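Local coordinates for esterase LipW (Mycobacterium marinum, PDB 3QH4), which probably hydrolyses esters, as a mycobacterial esterase with strict substrate selectivity and the alpha/beta hydrolase fold, at residues A[203-208]-A[217-222]; A[9-14]-A[255-260]. All blocks are in the same frame, centred on the assembly; numbering follows the deposited sequence. Where two conformers were deposited one is given.

Contact 1. Residues A[203-208]-A[217-222]; sequences ASRSEF and EAASLM
NH1 of Arg205 makes weak hydrogen bonds to the carbonyls of Asp198 and Asp199, while the same guanidinium lies against Ala219 and Ser220. The two helices, 203-207 and 216-227, belong to the alpha/beta hydrolase fold, in the insertion between strands 189-193 and 250-255, a region that in hormone-sensitive-lipase relatives contributes to a cap over the active site. They are bridged by one long side chain, since the nearest CA atoms, those of Arg205 and Ala219, are 7.9 Å apart. With CG anti to the backbone N (chi1 -175°), Arg205 reaches across before its chain bends at chi3 (-61°) and turns the flat group over Ala219. The methyl CB of Ala219 sits over one face, toward the rim, 4.2 Å from NE. Ser220 is met obliquely: NH2 approaches its CA at 3.9 Å. These are van der Waals contacts. Ala219 also touches Phe260, placing this seam near the probable catalytic triad without reaching it. At the far end of the short helix, Phe208 N still bonds to Ser204 O (2.9 Å), and Phe208 is joined by backbone bonding to Gly216, so the link between the helices is tied at its ends. One face of the Phe208 ring carries CG of Glu207, 3.8 Å above the plane and offset toward the rim.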
ATOM      1  N   ALA A 203     -16.558  -7.154  11.676  1.00  6.49           N
ATOM      2  CA  ALA A 203     -16.880  -6.597  13.003  1.00  6.48           C
ATOM      3  C   ALA A 203     -16.059  -5.330  13.247  1.00  5.79           C
ATOM      4  O   ALA A 203     -16.580  -4.343  13.792  1.00  6.66           O
ATOM      5  CB  ALA A 203     -16.579  -7.603  14.068  1.00  6.63           C
ATOM      6  N   SER A 204     -14.771  -5.360  12.898  1.00  5.88           N
ATOM      7  CA  SER A 204     -13.940  -4.165  13.102  1.00  4.80           C
ATOM      8  C   SER A 204     -14.335  -2.974  12.217  1.00  5.12           C
ATOM      9  O   SER A 204     -14.164  -1.834  12.633  1.00  4.91           O
ATOM     10  CB  SER A 204     -12.455  -4.431  12.951  1.00  4.53           C
ATOM     11  OG  SER A 204     -12.145  -4.892  11.631  1.00  5.21           O
ATOM     12  N   ARG A 205     -14.862  -3.222  11.012  1.00  5.84           N
ATOM     13  CA  ARG A 205     -15.353  -2.092  10.214  1.00  7.00           C
ATOM     14  C   ARG A 205     -16.481  -1.336  10.909  1.00  7.96           C
ATOM     15  O   ARG A 205     -16.511  -0.096  10.885  1.00  8.53           O
ATOM     16  CB  ARG A 205     -15.796  -2.504   8.794  1.00  7.99           C
ATOM     17  CG  ARG A 205     -16.167  -1.234   8.029  1.00 13.52           C
ATOM     18  CD  ARG A 205     -16.941  -1.428   6.754  1.00 17.62           C
ATOM     19  NE  ARG A 205     -16.188  -2.212   5.773  1.00 19.60           N
ATOM     20  CZ  ARG A 205     -16.620  -2.393   4.523  1.00 19.41           C
ATOM     21  NH1 ARG A 205     -15.900  -3.117   3.683  1.00 15.28           N
ATOM     22  NH2 ARG A 205     -17.769  -1.820   4.116  1.00 17.31           N
ATOM     23  N   SER A 206     -17.401  -2.077  11.527  1.00  9.92           N
ATOM     24  CA  SER A 206     -18.508  -1.473  12.285  1.00 10.79           C
ATOM     25  C   SER A 206     -18.018  -0.861  13.594  1.00 10.75           C
ATOM     26  O   SER A 206     -18.402   0.253  13.971  1.00 10.48           O
ATOM     27  CB  SER A 206     -19.604  -2.526  12.517  1.00 12.25           C
ATOM     28  OG  SER A 206     -20.020  -3.100  11.253  1.00 18.58           O
ATOM     29  N   GLU A 207     -17.155  -1.579  14.310  1.00  8.82           N
ATOM     30  CA  GLU A 207     -16.640  -1.059  15.567  1.00  8.91           C
ATOM     31  C   GLU A 207     -15.916   0.266  15.336  1.00  9.30           C
ATOM     32  O   GLU A 207     -16.080   1.238  16.106  1.00 11.03           O
ATOM     33  CB  GLU A 207     -15.655  -2.053  16.169  1.00  8.46           C
ATOM     34  CG  GLU A 207     -15.074  -1.545  17.485  1.00 11.26           C
ATOM     35  CD  GLU A 207     -14.171  -2.534  18.182  1.00 12.57           C
ATOM     36  OE1 GLU A 207     -13.740  -3.524  17.563  1.00 11.99           O
ATOM     37  OE2 GLU A 207     -13.830  -2.251  19.362  1.00 18.45           O
ATOM     38  N   PHE A 208     -15.086   0.297  14.288  1.00  6.62           N
ATOM     39  CA  PHE A 208     -14.322   1.472  13.967  1.00  5.69           C
ATOM     40  C   PHE A 208     -14.969   2.263  12.825  1.00  5.65           C
ATOM     41  O   PHE A 208     -14.294   2.709  11.895  1.00  5.63           O
ATOM     42  CB  PHE A 208     -12.871   1.086  13.679  1.00  5.84           C
ATOM     43  CG  PHE A 208     -12.215   0.359  14.819  1.00  4.20           C
ATOM     44  CD1 PHE A 208     -12.296   0.861  16.117  1.00  5.61           C
ATOM     45  CD2 PHE A 208     -11.556  -0.845  14.600  1.00  4.38           C
ATOM     46  CE1 PHE A 208     -11.697   0.173  17.197  1.00  4.84           C
ATOM     47  CE2 PHE A 208     -10.944  -1.532  15.648  1.00  3.85           C
ATOM     48  CZ  PHE A 208     -11.024  -1.030  16.953  1.00  5.05           C
ATOM     49  N   GLU A 217     -16.963   3.914   7.833  1.00  6.09           N
ATOM     50  CA  GLU A 217     -17.865   4.621   6.927  0.50  7.32           C
ATOM     51  C   GLU A 217     -17.143   5.035   5.647  1.00  7.29           C
ATOM     52  O   GLU A 217     -17.677   4.838   4.539  1.00  7.27           O
ATOM     53  CB  GLU A 217     -18.552   5.774   7.641  0.50  7.59           C
ATOM     54  CG  GLU A 217     -19.446   5.222   8.720  0.50  7.69           C
ATOM     55  CD  GLU A 217     -20.203   6.268   9.502  0.50 11.84           C
ATOM     56  OE1 GLU A 217     -20.268   7.443   9.076  0.50 11.72           O
ATOM     57  OE2 GLU A 217     -20.749   5.888  10.558  0.50 12.63           O
ATOM     58  N   ALA A 218     -15.934   5.567   5.781  1.00  6.85           N
ATOM     59  CA  ALA A 218     -15.113   5.862   4.607  1.00  6.39           C
ATOM     60  C   ALA A 218     -14.818   4.599   3.792  1.00  6.29           C
ATOM     61  O   ALA A 218     -14.752   4.657   2.575  1.00  5.68           O
ATOM     62  CB  ALA A 218     -13.798   6.549   5.016  1.00  6.45           C
ATOM     63  N   ALA A 219     -14.639   3.460   4.463  1.00  5.55           N
ATOM     64  CA  ALA A 219     -14.301   2.235   3.747  1.00  5.12           C
ATOM     65  C   ALA A 219     -15.468   1.823   2.828  1.00  5.22           C
ATOM     66  O   ALA A 219     -15.252   1.376   1.681  1.00  4.24           O
ATOM     67  CB  ALA A 219     -13.924   1.138   4.738  1.00  5.71           C
ATOM     68  N   SER A 220     -16.694   2.029   3.307  1.00  5.21           N
ATOM     69  CA  SER A 220     -17.868   1.743   2.492  0.60  6.14           C
ATOM     70  C   SER A 220     -17.913   2.630   1.234  1.00  6.01           C
ATOM     71  O   SER A 220     -18.114   2.121   0.104  1.00  6.08           O
ATOM     72  CB  SER A 220     -19.152   1.895   3.290  0.60  6.59           C
ATOM     73  OG  SER A 220     -20.256   1.740   2.410  0.60  9.26           O
ATOM     74  N   LEU A 221     -17.730   3.936   1.420  1.00  5.96           N
ATOM     75  CA  LEU A 221     -17.671   4.884   0.283  1.00  7.13           C
ATOM     76  C   LEU A 221     -16.526   4.532  -0.664  1.00  6.34           C
ATOM     77  O   LEU A 221     -16.698   4.564  -1.890  1.00  6.17           O
ATOM     78  CB  LEU A 221     -17.468   6.318   0.775  1.00  8.13           C
ATOM     79  CG  LEU A 221     -18.722   7.128   1.138  1.00 12.65           C
ATOM     80  CD1 LEU A 221     -19.599   6.350   2.037  1.00 15.78           C
ATOM     81  CD2 LEU A 221     -18.314   8.449   1.802  1.00 14.19           C
ATOM     82  N   MET A 222     -15.369   4.200  -0.088  1.00  4.73           N
ATOM     83  CA  MET A 222     -14.176   3.824  -0.853  1.00  5.21           C
ATOM     84  C   MET A 222     -14.484   2.711  -1.850  1.00  5.24           C
ATOM     85  O   MET A 222     -14.155   2.826  -3.030  1.00  5.79           O
ATOM     86  CB  MET A 222     -13.054   3.372   0.130  1.00  5.13           C
ATOM     87  CG  MET A 222     -11.818   2.811  -0.553  1.00  6.01           C
ATOM     88  SD  MET A 222     -10.760   2.030   0.679  1.00  5.94           S
ATOM     89  CE  MET A 222     -11.732   0.585   1.141  1.00  4.29           C
TER

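Contact 2. Residues A[9-14]-A[255-260]; sequences PEAVDR and GEIDPF
Ile257 wedges its branches against Ala11 and Arg14, joining the N-terminal loop to the turn after strand 250-255 of the alpha/beta hydrolase sheet. That turn holds Asp258, probably the acid of a Ser-His-Asp triad, whose OD2 is hydrogen-bonded to His288. The tight side is built on Ile257. Its CG2, anti to the backbone N, makes an apolar contact with the methyl CB of Ala11 at 4.1 Å, while CD1 lies over one face of the Arg14 guanidinium, 3.7 Å from NE. The same CD1 touches CB of Arg14, so the arginine chain, bent at chi3 (70°), curls around the isoleucine tip. Ala11 and Arg14 are kept in step by a turn bond from Arg14 N to Ala11 O (3.0 Å). Toward Glu256 the contact is looser and wet. Arg14 NH2 and Glu256 OE1 stand 5.3 Å apart, too far for a direct salt bridge, and water 2 spans them, held in the plane of the guanidinium at its edge. Water 1 donates to both Arg14 O and Glu256 OE2, tying backbone to carboxylate. The stronger charge partner of Arg14 is Glu207, a salt bridge to NH1. Farther along the turn, the other carboxylate oxygen of Asp258, OD1, caps the approach to helix 261-273: it accepts from Phe260 N at 2.8 Å, the donor standing 37° out of the carboxylate plane.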
ATOM      1  N   PRO A   9     -13.464  12.371  16.098  1.00  8.67           N
ATOM      2  CA  PRO A   9     -13.169  10.926  16.025  1.00  7.62           C
ATOM      3  C   PRO A   9     -13.532  10.110  17.248  1.00  7.80           C
ATOM      4  O   PRO A   9     -13.501  10.624  18.394  1.00  7.94           O
ATOM      5  CB  PRO A   9     -11.640  10.872  15.853  1.00  7.46           C
ATOM      6  CG  PRO A   9     -11.140  12.166  16.483  1.00  7.37           C
ATOM      7  CD  PRO A   9     -12.258  13.200  16.263  1.00  7.81           C
ATOM      8  N   GLU A  10     -13.827   8.834  17.004  1.00  6.90           N
ATOM      9  CA  GLU A  10     -14.099   7.868  18.086  1.00  6.44           C
ATOM     10  C   GLU A  10     -12.873   7.058  18.397  1.00  7.50           C
ATOM     11  O   GLU A  10     -11.963   6.920  17.558  1.00  8.55           O
ATOM     12  CB  GLU A  10     -15.281   6.934  17.743  1.00  5.52           C
ATOM     13  CG  GLU A  10     -16.606   7.686  17.533  1.00  5.94           C
ATOM     14  CD  GLU A  10     -17.757   6.777  17.104  1.00  6.72           C
ATOM     15  OE1 GLU A  10     -17.580   5.516  17.162  1.00  6.62           O
ATOM     16  OE2 GLU A  10     -18.808   7.336  16.715  1.00  7.87           O
ATOM     17  N   ALA A  11     -12.870   6.504  19.609  1.00  7.57           N
ATOM     18  CA  ALA A  11     -11.875   5.526  20.086  1.00  8.39           C
ATOM     19  C   ALA A  11     -10.492   6.136  20.292  1.00  9.05           C
ATOM     20  O   ALA A  11      -9.492   5.418  20.324  1.00  9.21           O
ATOM     21  CB  ALA A  11     -11.769   4.301  19.122  1.00  9.38           C
ATOM     22  N   VAL A  12     -10.427   7.453  20.465  1.00  9.97           N
ATOM     23  CA  VAL A  12      -9.109   8.087  20.618  1.00  9.59           C
ATOM     24  C   VAL A  12      -8.391   7.640  21.895  1.00  8.89           C
ATOM     25  O   VAL A  12      -7.154   7.644  21.943  1.00  8.13           O
ATOM     26  CB  VAL A  12      -9.166   9.626  20.478  1.00  9.88           C
ATOM     27  CG1 VAL A  12      -9.771   9.983  19.134  1.00 12.07           C
ATOM     28  CG2 VAL A  12      -9.918  10.254  21.619  1.00 13.02           C
ATOM     29  N   ASP A  13      -9.160   7.243  22.905  1.00  8.08           N
ATOM     30  CA  ASP A  13      -8.596   6.758  24.162  1.00  9.45           C
ATOM     31  C   ASP A  13      -7.806   5.462  23.960  1.00  8.71           C
ATOM     32  O   ASP A  13      -6.981   5.101  24.813  1.00  9.23           O
ATOM     33  CB  ASP A  13      -9.690   6.571  25.237  1.00  9.66           C
ATOM     34  CG  ASP A  13     -10.756   5.526  24.860  1.00 13.85           C
ATOM     35  OD1 ASP A  13     -11.268   5.546  23.722  1.00 15.45           O
ATOM     36  OD2 ASP A  13     -11.089   4.685  25.746  1.00 18.13           O
ATOM     37  N   ARG A  14      -8.062   4.766  22.840  1.00  7.23           N
ATOM     38  CA  ARG A  14      -7.402   3.491  22.591  1.00  7.06           C
ATOM     39  C   ARG A  14      -6.101   3.662  21.818  1.00  6.69           C
ATOM     40  O   ARG A  14      -5.437   2.679  21.494  1.00  6.29           O
ATOM     41  CB  ARG A  14      -8.364   2.535  21.883  1.00  8.05           C
ATOM     42  CG  ARG A  14      -9.477   2.107  22.871  1.00 10.65           C
ATOM     43  CD  ARG A  14     -10.575   1.314  22.248  1.00 14.85           C
ATOM     44  NE  ARG A  14     -10.162  -0.029  21.841  1.00 16.28           N
ATOM     45  CZ  ARG A  14     -10.928  -0.803  21.067  1.00 14.87           C
ATOM     46  NH1 ARG A  14     -12.126  -0.358  20.634  1.00 13.23           N
ATOM     47  NH2 ARG A  14     -10.497  -2.002  20.708  1.00 16.26           N
ATOM     48  N   GLY A 255      -2.396  -1.773  12.276  1.00  4.14           N
ATOM     49  CA  GLY A 255      -2.667  -1.254  13.633  1.00  4.29           C
ATOM     50  C   GLY A 255      -3.958  -1.880  14.143  1.00  4.98           C
ATOM     51  O   GLY A 255      -4.807  -2.254  13.354  1.00  5.62           O
ATOM     52  N   GLU A 256      -4.117  -1.977  15.464  1.00  3.87           N
ATOM     53  CA  GLU A 256      -5.308  -2.639  16.009  1.00  4.36           C
ATOM     54  C   GLU A 256      -6.543  -1.757  15.971  1.00  4.33           C
ATOM     55  O   GLU A 256      -7.667  -2.277  15.998  1.00  4.65           O
ATOM     56  CB  GLU A 256      -5.081  -3.152  17.435  1.00  5.42           C
ATOM     57  CG  GLU A 256      -4.856  -2.036  18.436  1.00  6.27           C
ATOM     58  CD  GLU A 256      -4.869  -2.495  19.888  1.00  6.83           C
ATOM     59  OE1 GLU A 256      -5.424  -3.579  20.172  1.00  7.38           O
ATOM     60  OE2 GLU A 256      -4.334  -1.752  20.745  1.00  6.64           O
ATOM     61  N   ILE A 257      -6.352  -0.441  15.919  1.00  3.96           N
ATOM     62  CA  ILE A 257      -7.512   0.485  15.969  1.00  4.22           C
ATOM     63  C   ILE A 257      -7.783   0.950  14.549  1.00  3.76           C
ATOM     64  O   ILE A 257      -7.655   2.129  14.208  1.00  3.99           O
ATOM     65  CB  ILE A 257      -7.291   1.671  16.994  1.00  4.19           C
ATOM     66  CG1 ILE A 257      -6.823   1.155  18.365  1.00  5.39           C
ATOM     67  CG2 ILE A 257      -8.564   2.582  17.161  1.00  4.43           C
ATOM     68  CD1 ILE A 257      -7.759   0.109  18.990  1.00  6.94           C
ATOM     69  N   ASP A 258      -8.233  -0.000  13.738  1.00  4.37           N
ATOM     70  CA  ASP A 258      -8.242   0.196  12.284  1.00  3.57           C
ATOM     71  C   ASP A 258      -9.413  -0.636  11.761  1.00  3.29           C
ATOM     72  O   ASP A 258      -9.486  -1.846  12.038  1.00  4.62           O
ATOM     73  CB  ASP A 258      -6.899  -0.292  11.719  1.00  3.02           C
ATOM     74  CG  ASP A 258      -6.759  -0.060  10.194  1.00  4.09           C
ATOM     75  OD1 ASP A 258      -7.767  -0.093   9.463  1.00  3.77           O
ATOM     76  OD2 ASP A 258      -5.610   0.116   9.718  1.00  5.60           O
ATOM     77  N   PRO A 259     -10.330  -0.010  11.011  1.00  4.16           N
ATOM     78  CA  PRO A 259     -11.432  -0.805  10.465  1.00  3.48           C
ATOM     79  C   PRO A 259     -10.985  -2.017   9.638  1.00  4.33           C
ATOM     80  O   PRO A 259     -11.739  -2.986   9.574  1.00  5.92           O
ATOM     81  CB  PRO A 259     -12.215   0.219   9.612  1.00  3.85           C
ATOM     82  CG  PRO A 259     -11.110   1.209   9.145  1.00  3.37           C
ATOM     83  CD  PRO A 259     -10.303   1.360  10.447  1.00  3.27           C
ATOM     84  N   PHE A 260      -9.792  -1.986   9.029  1.00  4.08           N
ATOM     85  CA  PHE A 260      -9.336  -3.101   8.190  1.00  4.45           C
ATOM     86  C   PHE A 260      -8.690  -4.226   8.996  1.00  3.79           C
ATOM     87  O   PHE A 260      -8.301  -5.231   8.438  1.00  3.87           O
ATOM     88  CB  PHE A 260      -8.384  -2.587   7.113  1.00  3.15           C
ATOM     89  CG  PHE A 260      -9.005  -1.511   6.274  1.00  4.04           C
ATOM     90  CD1 PHE A 260     -10.108  -1.796   5.465  1.00  3.76           C
ATOM     91  CD2 PHE A 260      -8.524  -0.221   6.334  1.00  4.81           C
ATOM     92  CE1 PHE A 260     -10.729  -0.737   4.720  1.00  4.27           C
ATOM     93  CE2 PHE A 260      -9.125   0.802   5.604  1.00  3.76           C
ATOM     94  CZ  PHE A 260     -10.211   0.542   4.803  1.00  4.78           C
TER
HETATM   95  O   HOH W   1      -5.613   0.127  22.384  1.00  8.69           O
HETATM   96  O   HOH W   2      -7.966  -3.698  21.133  1.00  9.72           O

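Both contacts are partly buried and lie on the same side of the chain's centre, contact 1 nested within the long loop that contact 2 closes. Each sets an apolar side chain over one face of an arginine guanidinium, the methyl of Ala219 in contact 1 and the Ile257 tip in contact 2. Contact 1 joins two helices of one insertion, whereas contact 2 brings the N-terminal loop to the turn that follows strand 250-255 of the central sheet and uses bridging waters. Ser204 OG probably hydrogen-bonds to Pro259 O (2.8 Å), and Phe208 CD2 packs against Asp258 O at 3.4 Å. Helix 203-207 therefore borders the turn bearing the likely triad acid, with the 9-14 loop joined to it through Glu207.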